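Local coordinates for GTPase-activating protein skywalker (Drosophila melanogaster, PDB 6R82) that acts as a GTPase-activating protein for Rab35 in synaptic vesicle protein turnover through endosomal trafficking, represented here by its TLDc domain, at residues S133-A145 with M148-T162. Numbering follows the deposited sequence.
Sequences SKMITIGGGEGQA and MDENIRFGKTDSCKT
Met148 lies alongside Ile136, both side chains on the same face of the sheet, with its terminal methyl CE 3.6 Å from the Ile136 CG2 branch. The two form an antiparallel hydrogen-bonded pair: Ile136 N donates to Met148 O at 3.1 Å, and Met148 N returns a bond to Ile136 O, nearly in line with that carbonyl. At the open end of the hairpin, Lys134 and Glu150 run side by side in a salt bridge whose modelled length is too short to be trusted. A water bridges the two residues, donating to Lys134 O and Glu150 OE2 and accepting from Glu150 N.

Farther along, the glycine-rich loop 139-143 wraps against 158-162. Cys160 SG sits 3.9 Å from Ala145 CB and close to the Gly139 backbone; a side chain on Gly139 would collide with Ala145. Gly140 O takes two donors from Thr162, the backbone N almost head-on and OG1, at 3.0 Å, from above the carbonyl plane; the OG1 also bonds Leu127 N. Next door, Lys161 N donates to Gly141 O at 2.9 Å. Thr157 OG1, swung opposite its own backbone N (chi1 169°), reaches Ala145 O at 2.8 Å in the carbonyl plane, and also pairs with Leu168 N. A valine in its place would probably leave both Ala145 O and Leu168 N without this hydroxyl partner, loosening the link between Ala145 and residue 157.

Within the TLDc domain, the contact joins the hairpin of strands 135-138 and 146-149, flanked in the antiparallel sheet by strands 129-131 and 154-156, to the chain that continues past strand 154-156. Ile136 packs on Phe47 and Tyr48 of helix 44-51, while Met148 rests on Ile176 and Leu179 of strand 173-185.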
ATOM      1  N   SER A 133      -5.224  12.249   9.494  1.00 40.69           N
ATOM      2  CA  SER A 133      -6.513  12.657   8.945  1.00 40.17           C
ATOM      3  C   SER A 133      -6.384  13.378   7.610  1.00 41.07           C
ATOM      4  O   SER A 133      -7.394  13.562   6.919  1.00 41.74           O
ATOM      5  CB  SER A 133      -7.257  13.550   9.939  1.00 46.76           C
ATOM      6  OG  SER A 133      -6.658  14.839  10.006  1.00 47.86           O
ATOM      7  N   LYS A 134      -5.178  13.794   7.235  1.00 38.99           N
ATOM      8  CA  LYS A 134      -4.975  14.523   5.990  1.00 49.05           C
ATOM      9  C   LYS A 134      -4.373  13.673   4.880  1.00 48.09           C
ATOM     10  O   LYS A 134      -4.546  14.014   3.702  1.00 48.28           O
ATOM     11  CB  LYS A 134      -4.056  15.736   6.222  1.00 45.96           C
ATOM     12  CG  LYS A 134      -4.560  16.751   7.269  1.00 47.93           C
ATOM     13  CD  LYS A 134      -5.970  17.201   6.984  1.00 48.28           C
ATOM     14  CE  LYS A 134      -5.976  18.453   6.110  1.00 57.42           C
ATOM     15  NZ  LYS A 134      -7.352  18.753   5.604  1.00 54.38           N
ATOM     16  N   MET A 135      -3.654  12.603   5.215  1.00 43.67           N
ATOM     17  CA  MET A 135      -2.934  11.862   4.187  1.00 44.95           C
ATOM     18  C   MET A 135      -2.611  10.451   4.656  1.00 46.69           C
ATOM     19  O   MET A 135      -2.550  10.154   5.853  1.00 43.68           O
ATOM     20  CB  MET A 135      -1.631  12.566   3.795  1.00 45.65           C
ATOM     21  CG  MET A 135      -0.648  12.688   4.939  1.00 48.97           C
ATOM     22  SD  MET A 135       0.418  11.238   5.166  1.00 54.91           S
ATOM     23  CE  MET A 135       0.616  11.213   6.956  1.00 47.70           C
ATOM     24  N   ILE A 136      -2.353   9.601   3.672  1.00 45.51           N
ATOM     25  CA  ILE A 136      -1.790   8.279   3.872  1.00 43.36           C
ATOM     26  C   ILE A 136      -0.574   8.181   2.961  1.00 46.65           C
ATOM     27  O   ILE A 136      -0.625   8.622   1.809  1.00 43.60           O
ATOM     28  CB  ILE A 136      -2.838   7.186   3.575  1.00 44.75           C
ATOM     29  CG1 ILE A 136      -2.437   5.861   4.194  1.00 50.51           C
ATOM     30  CG2 ILE A 136      -3.116   7.035   2.080  1.00 47.79           C
ATOM     31  CD1 ILE A 136      -3.611   5.148   4.824  1.00 51.71           C
ATOM     32  N   THR A 137       0.540   7.672   3.489  1.00 46.51           N
ATOM     33  CA  THR A 137       1.767   7.616   2.705  1.00 49.55           C
ATOM     34  C   THR A 137       2.500   6.311   2.985  1.00 46.45           C
ATOM     35  O   THR A 137       2.364   5.721   4.061  1.00 45.94           O
ATOM     36  CB  THR A 137       2.686   8.830   2.989  1.00 50.70           C
ATOM     37  OG1 THR A 137       3.826   8.811   2.115  1.00 50.81           O
ATOM     38  CG2 THR A 137       3.176   8.818   4.410  1.00 48.81           C
ATOM     39  N   ILE A 138       3.276   5.860   1.996  1.00 49.99           N
ATOM     40  CA  ILE A 138       4.060   4.629   2.092  1.00 43.95           C
ATOM     41  C   ILE A 138       5.424   4.874   1.462  1.00 46.02           C
ATOM     42  O   ILE A 138       5.506   5.333   0.319  1.00 49.74           O
ATOM     43  CB  ILE A 138       3.366   3.446   1.387  1.00 44.69           C
ATOM     44  CG1 ILE A 138       1.969   3.203   1.968  1.00 44.90           C
ATOM     45  CG2 ILE A 138       4.244   2.189   1.452  1.00 45.60           C
ATOM     46  CD1 ILE A 138       1.111   2.330   1.100  1.00 48.81           C
ATOM     47  N   GLY A 139       6.486   4.545   2.189  1.00 42.00           N
ATOM     48  CA  GLY A 139       7.833   4.714   1.678  1.00 52.74           C
ATOM     49  C   GLY A 139       8.354   6.129   1.833  1.00 52.08           C
ATOM     50  O   GLY A 139       8.025   7.019   1.040  1.00 54.63           O
ATOM     51  N   GLY A 140       9.170   6.354   2.862  1.00 53.23           N
ATOM     52  CA  GLY A 140       9.647   7.677   3.189  1.00 56.96           C
ATOM     53  C   GLY A 140      11.164   7.768   3.180  1.00 59.46           C
ATOM     54  O   GLY A 140      11.874   6.795   2.913  1.00 57.20           O
ATOM     55  N   GLY A 141      11.646   8.970   3.497  1.00 60.02           N
ATOM     56  CA  GLY A 141      13.066   9.252   3.498  1.00 62.48           C
ATOM     57  C   GLY A 141      13.479  10.003   2.249  1.00 65.70           C
ATOM     58  O   GLY A 141      13.732   9.389   1.207  1.00 64.49           O
ATOM     59  N   GLU A 142      13.527  11.337   2.340  1.00 64.47           N
ATOM     60  CA  GLU A 142      13.924  12.208   1.229  1.00 66.69           C
ATOM     61  C   GLU A 142      13.011  12.010   0.019  1.00 67.66           C
ATOM     62  O   GLU A 142      13.466  11.848  -1.119  1.00 69.51           O
ATOM     63  CB  GLU A 142      15.402  12.000   0.865  1.00 70.56           C
ATOM     64  CG  GLU A 142      16.358  12.227   2.046  1.00 75.30           C
ATOM     65  CD  GLU A 142      17.831  12.363   1.641  1.00 83.25           C
ATOM     66  OE1 GLU A 142      18.349  11.506   0.890  1.00 79.96           O
ATOM     67  OE2 GLU A 142      18.479  13.335   2.087  1.00 90.20           O
ATOM     68  N   GLY A 143      11.707  12.060   0.277  1.00 63.86           N
ATOM     69  CA  GLY A 143      10.691  11.745  -0.704  1.00 62.26           C
ATOM     70  C   GLY A 143       9.693  10.748  -0.157  1.00 59.70           C
ATOM     71  O   GLY A 143       9.909  10.092   0.862  1.00 58.23           O
ATOM     72  N   GLN A 144       8.574  10.644  -0.861  1.00 61.16           N
ATOM     73  CA  GLN A 144       7.479   9.766  -0.474  1.00 60.25           C
ATOM     74  C   GLN A 144       7.075   8.922  -1.675  1.00 57.11           C
ATOM     75  O   GLN A 144       6.637   9.459  -2.700  1.00 60.02           O
ATOM     76  CB  GLN A 144       6.297  10.579   0.065  1.00 54.48           C
ATOM     77  CG  GLN A 144       6.682  11.342   1.331  1.00 58.39           C
ATOM     78  CD  GLN A 144       5.544  12.145   1.920  1.00 62.63           C
ATOM     79  OE1 GLN A 144       4.835  12.868   1.210  1.00 61.00           O
ATOM     80  NE2 GLN A 144       5.358  12.021   3.231  1.00 62.13           N
ATOM     81  N   ALA A 145       7.218   7.601  -1.546  1.00 54.64           N
ATOM     82  CA  ALA A 145       6.961   6.709  -2.675  1.00 51.81           C
ATOM     83  C   ALA A 145       5.504   6.765  -3.114  1.00 53.26           C
ATOM     84  O   ALA A 145       5.211   6.853  -4.312  1.00 58.35           O
ATOM     85  CB  ALA A 145       7.358   5.282  -2.314  1.00 53.41           C
ATOM     86  N   MET A 148      -1.209  10.079  -0.726  1.00 46.48           N
ATOM     87  CA  MET A 148      -2.587  10.264  -1.154  1.00 49.05           C
ATOM     88  C   MET A 148      -3.314  11.161  -0.163  1.00 48.61           C
ATOM     89  O   MET A 148      -3.021  11.148   1.031  1.00 48.65           O
ATOM     90  CB  MET A 148      -3.311   8.918  -1.280  1.00 52.88           C
ATOM     91  CG  MET A 148      -2.864   8.066  -2.459  1.00 59.92           C
ATOM     92  SD  MET A 148      -3.909   6.599  -2.695  1.00 61.81           S
ATOM     93  CE  MET A 148      -3.352   5.628  -1.277  1.00 53.77           C
ATOM     94  N   ASP A 149      -4.272  11.933  -0.663  1.00 51.58           N
ATOM     95  CA  ASP A 149      -4.931  12.937   0.160  1.00 53.18           C
ATOM     96  C   ASP A 149      -6.164  12.361   0.859  1.00 53.20           C
ATOM     97  O   ASP A 149      -6.561  11.211   0.646  1.00 49.56           O
ATOM     98  CB  ASP A 149      -5.281  14.187  -0.675  1.00 53.25           C
ATOM     99  CG  ASP A 149      -6.414  13.966  -1.699  1.00 56.96           C
ATOM    100  OD1 ASP A 149      -7.264  13.058  -1.555  1.00 54.08           O
ATOM    101  OD2 ASP A 149      -6.464  14.760  -2.672  1.00 60.14           O
ATOM    102  N   GLU A 150      -6.777  13.191   1.703  1.00 47.58           N
ATOM    103  CA  GLU A 150      -7.855  12.756   2.582  1.00 48.06           C
ATOM    104  C   GLU A 150      -9.122  12.391   1.828  1.00 52.19           C
ATOM    105  O   GLU A 150     -10.017  11.779   2.422  1.00 46.60           O
ATOM    106  CB  GLU A 150      -8.178  13.846   3.612  1.00 52.46           C
ATOM    107  CG  GLU A 150      -8.873  15.069   3.013  1.00 56.29           C
ATOM    108  CD  GLU A 150      -8.899  16.264   3.962  1.00 59.72           C
ATOM    109  OE1 GLU A 150     -10.004  16.644   4.407  1.00 63.48           O
ATOM    110  OE2 GLU A 150      -7.818  16.823   4.261  1.00 59.65           O
ATOM    111  N   ASN A 151      -9.226  12.758   0.551  1.00 50.72           N
ATOM    112  CA  ASN A 151     -10.389  12.418  -0.256  1.00 57.06           C
ATOM    113  C   ASN A 151     -10.143  11.214  -1.148  1.00 51.73           C
ATOM    114  O   ASN A 151     -11.065  10.793  -1.854  1.00 54.72           O
ATOM    115  CB  ASN A 151     -10.814  13.616  -1.112  1.00 56.04           C
ATOM    116  CG  ASN A 151     -11.127  14.836  -0.275  1.00 58.24           C
ATOM    117  OD1 ASN A 151     -10.467  15.871  -0.394  1.00 57.81           O
ATOM    118  ND2 ASN A 151     -12.126  14.716   0.589  1.00 55.11           N
ATOM    119  N   ILE A 152      -8.929  10.651  -1.112  1.00 51.13           N
ATOM    120  CA  ILE A 152      -8.505   9.542  -1.967  1.00 58.14           C
ATOM    121  C   ILE A 152      -8.806   9.894  -3.419  1.00 58.36           C
ATOM    122  O   ILE A 152      -9.248   9.044  -4.205  1.00 54.73           O
ATOM    123  CB  ILE A 152      -9.159   8.208  -1.544  1.00 56.09           C
ATOM    124  CG1 ILE A 152      -9.214   8.107  -0.020  1.00 54.30           C
ATOM    125  CG2 ILE A 152      -8.358   7.024  -2.096  1.00 52.77           C
ATOM    126  CD1 ILE A 152      -9.469   6.696   0.501  1.00 49.54           C
ATOM    127  N   ARG A 153      -8.580  11.162  -3.770  1.00 59.05           N
ATOM    128  CA  ARG A 153      -8.792  11.637  -5.126  1.00 60.16           C
ATOM    129  C   ARG A 153      -7.477  11.942  -5.837  1.00 58.71           C
ATOM    130  O   ARG A 153      -7.266  11.466  -6.958  1.00 61.61           O
ATOM    131  CB  ARG A 153      -9.696  12.870  -5.113  1.00 63.08           C
ATOM    132  CG  ARG A 153      -9.575  13.719  -6.366  1.00 68.21           C
ATOM    133  CD  ARG A 153     -10.641  14.817  -6.429  1.00 71.34           C
ATOM    134  NE  ARG A 153     -11.991  14.309  -6.693  1.00 76.71           N
ATOM    135  CZ  ARG A 153     -12.351  13.546  -7.731  1.00 81.81           C
ATOM    136  NH1 ARG A 153     -11.477  13.191  -8.668  1.00 79.26           N
ATOM    137  NH2 ARG A 153     -13.615  13.149  -7.844  1.00 78.34           N
ATOM    138  N   PHE A 154      -6.567  12.690  -5.199  1.00 58.14           N
ATOM    139  CA  PHE A 154      -5.282  13.023  -5.798  1.00 54.62           C
ATOM    140  C   PHE A 154      -4.141  12.469  -4.958  1.00 58.20           C
ATOM    141  O   PHE A 154      -4.256  12.322  -3.738  1.00 56.66           O
ATOM    142  CB  PHE A 154      -5.075  14.543  -5.944  1.00 57.37           C
ATOM    143  CG  PHE A 154      -6.146  15.245  -6.724  1.00 61.16           C
ATOM    144  CD1 PHE A 154      -6.412  14.888  -8.033  1.00 63.39           C
ATOM    145  CD2 PHE A 154      -6.877  16.278  -6.147  1.00 66.84           C
ATOM    146  CE1 PHE A 154      -7.399  15.529  -8.760  1.00 65.49           C
ATOM    147  CE2 PHE A 154      -7.869  16.929  -6.872  1.00 67.30           C
ATOM    148  CZ  PHE A 154      -8.127  16.552  -8.181  1.00 66.93           C
ATOM    149  N   GLY A 155      -3.014  12.210  -5.619  1.00 55.34           N
ATOM    150  CA  GLY A 155      -1.856  11.660  -4.953  1.00 54.78           C
ATOM    151  C   GLY A 155      -0.585  11.984  -5.704  1.00 58.20           C
ATOM    152  O   GLY A 155      -0.608  12.524  -6.813  1.00 64.15           O
ATOM    153  N   LYS A 156       0.535  11.641  -5.080  1.00 56.99           N
ATOM    154  CA  LYS A 156       1.848  11.913  -5.637  1.00 62.27           C
ATOM    155  C   LYS A 156       2.717  10.679  -5.465  1.00 63.59           C
ATOM    156  O   LYS A 156       2.423   9.793  -4.659  1.00 58.40           O
ATOM    157  CB  LYS A 156       2.507  13.126  -4.961  1.00 63.32           C
ATOM    158  CG  LYS A 156       1.687  14.417  -5.056  1.00 63.33           C
ATOM    159  CD  LYS A 156       2.460  15.610  -4.502  1.00 68.90           C
ATOM    160  CE  LYS A 156       2.246  15.793  -3.004  1.00 67.19           C
ATOM    161  NZ  LYS A 156       1.329  16.940  -2.707  1.00 66.94           N
ATOM    162  N   THR A 157       3.799  10.627  -6.238  1.00 62.38           N
ATOM    163  CA  THR A 157       4.765   9.552  -6.097  1.00 61.12           C
ATOM    164  C   THR A 157       6.152  10.084  -6.425  1.00 66.49           C
ATOM    165  O   THR A 157       6.325  10.855  -7.370  1.00 68.02           O
ATOM    166  CB  THR A 157       4.422   8.363  -6.996  1.00 64.40           C
ATOM    167  OG1 THR A 157       5.530   7.457  -7.022  1.00 60.54           O
ATOM    168  CG2 THR A 157       4.120   8.838  -8.404  1.00 71.48           C
ATOM    169  N   ASP A 158       7.132   9.647  -5.641  1.00 65.50           N
ATOM    170  CA  ASP A 158       8.487  10.166  -5.692  1.00 66.33           C
ATOM    171  C   ASP A 158       9.424   9.015  -5.360  1.00 68.48           C
ATOM    172  O   ASP A 158       8.997   7.964  -4.878  1.00 66.81           O
ATOM    173  CB  ASP A 158       8.651  11.338  -4.706  1.00 69.60           C
ATOM    174  CG  ASP A 158       9.928  12.150  -4.933  1.00 77.08           C
ATOM    175  OD1 ASP A 158      10.808  11.715  -5.712  1.00 78.10           O
ATOM    176  OD2 ASP A 158      10.050  13.232  -4.307  1.00 76.70           O
ATOM    177  N   SER A 159      10.707   9.210  -5.632  1.00 68.54           N
ATOM    178  CA  SER A 159      11.697   8.284  -5.108  1.00 63.70           C
ATOM    179  C   SER A 159      11.828   8.467  -3.605  1.00 64.78           C
ATOM    180  O   SER A 159      11.730   9.579  -3.082  1.00 66.59           O
ATOM    181  CB  SER A 159      13.050   8.503  -5.778  1.00 65.67           C
ATOM    182  OG  SER A 159      12.920   8.420  -7.183  1.00 73.24           O
ATOM    183  N   CYS A 160      12.040   7.356  -2.903  1.00 60.91           N
ATOM    184  CA  CYS A 160      12.285   7.395  -1.471  1.00 59.08           C
ATOM    185  C   CYS A 160      13.463   6.487  -1.149  1.00 56.00           C
ATOM    186  O   CYS A 160      13.785   5.567  -1.902  1.00 58.12           O
ATOM    187  CB  CYS A 160      11.037   6.978  -0.676  1.00 60.13           C
ATOM    188  SG  CYS A 160      10.805   5.175  -0.541  1.00 57.33           S
ATOM    189  N   LYS A 161      14.107   6.758  -0.014  1.00 56.44           N
ATOM    190  CA  LYS A 161      15.295   5.999   0.370  1.00 59.65           C
ATOM    191  C   LYS A 161      14.988   4.670   1.047  1.00 59.61           C
ATOM    192  O   LYS A 161      15.876   3.810   1.122  1.00 61.70           O
ATOM    193  CB  LYS A 161      16.174   6.824   1.303  1.00 63.44           C
ATOM    194  CG  LYS A 161      17.162   7.692   0.562  1.00 68.66           C
ATOM    195  CD  LYS A 161      17.996   8.541   1.495  1.00 71.49           C
ATOM    196  CE  LYS A 161      18.855   7.705   2.432  1.00 75.71           C
ATOM    197  NZ  LYS A 161      18.139   7.238   3.655  1.00 73.08           N
ATOM    198  N   THR A 162      13.783   4.483   1.578  1.00 58.51           N
ATOM    199  CA  THR A 162      13.470   3.188   2.167  1.00 55.45           C
ATOM    200  C   THR A 162      13.387   2.103   1.094  1.00 52.12           C
ATOM    201  O   THR A 162      13.821   0.970   1.324  1.00 54.20           O
ATOM    202  CB  THR A 162      12.176   3.293   2.984  1.00 54.23           C
ATOM    203  OG1 THR A 162      12.411   4.130   4.128  1.00 55.96           O
ATOM    204  CG2 THR A 162      11.725   1.915   3.477  1.00 51.05           C
TER
HETATM  205  O   HOH W   1      -5.710  15.998   2.569  1.00 49.51           O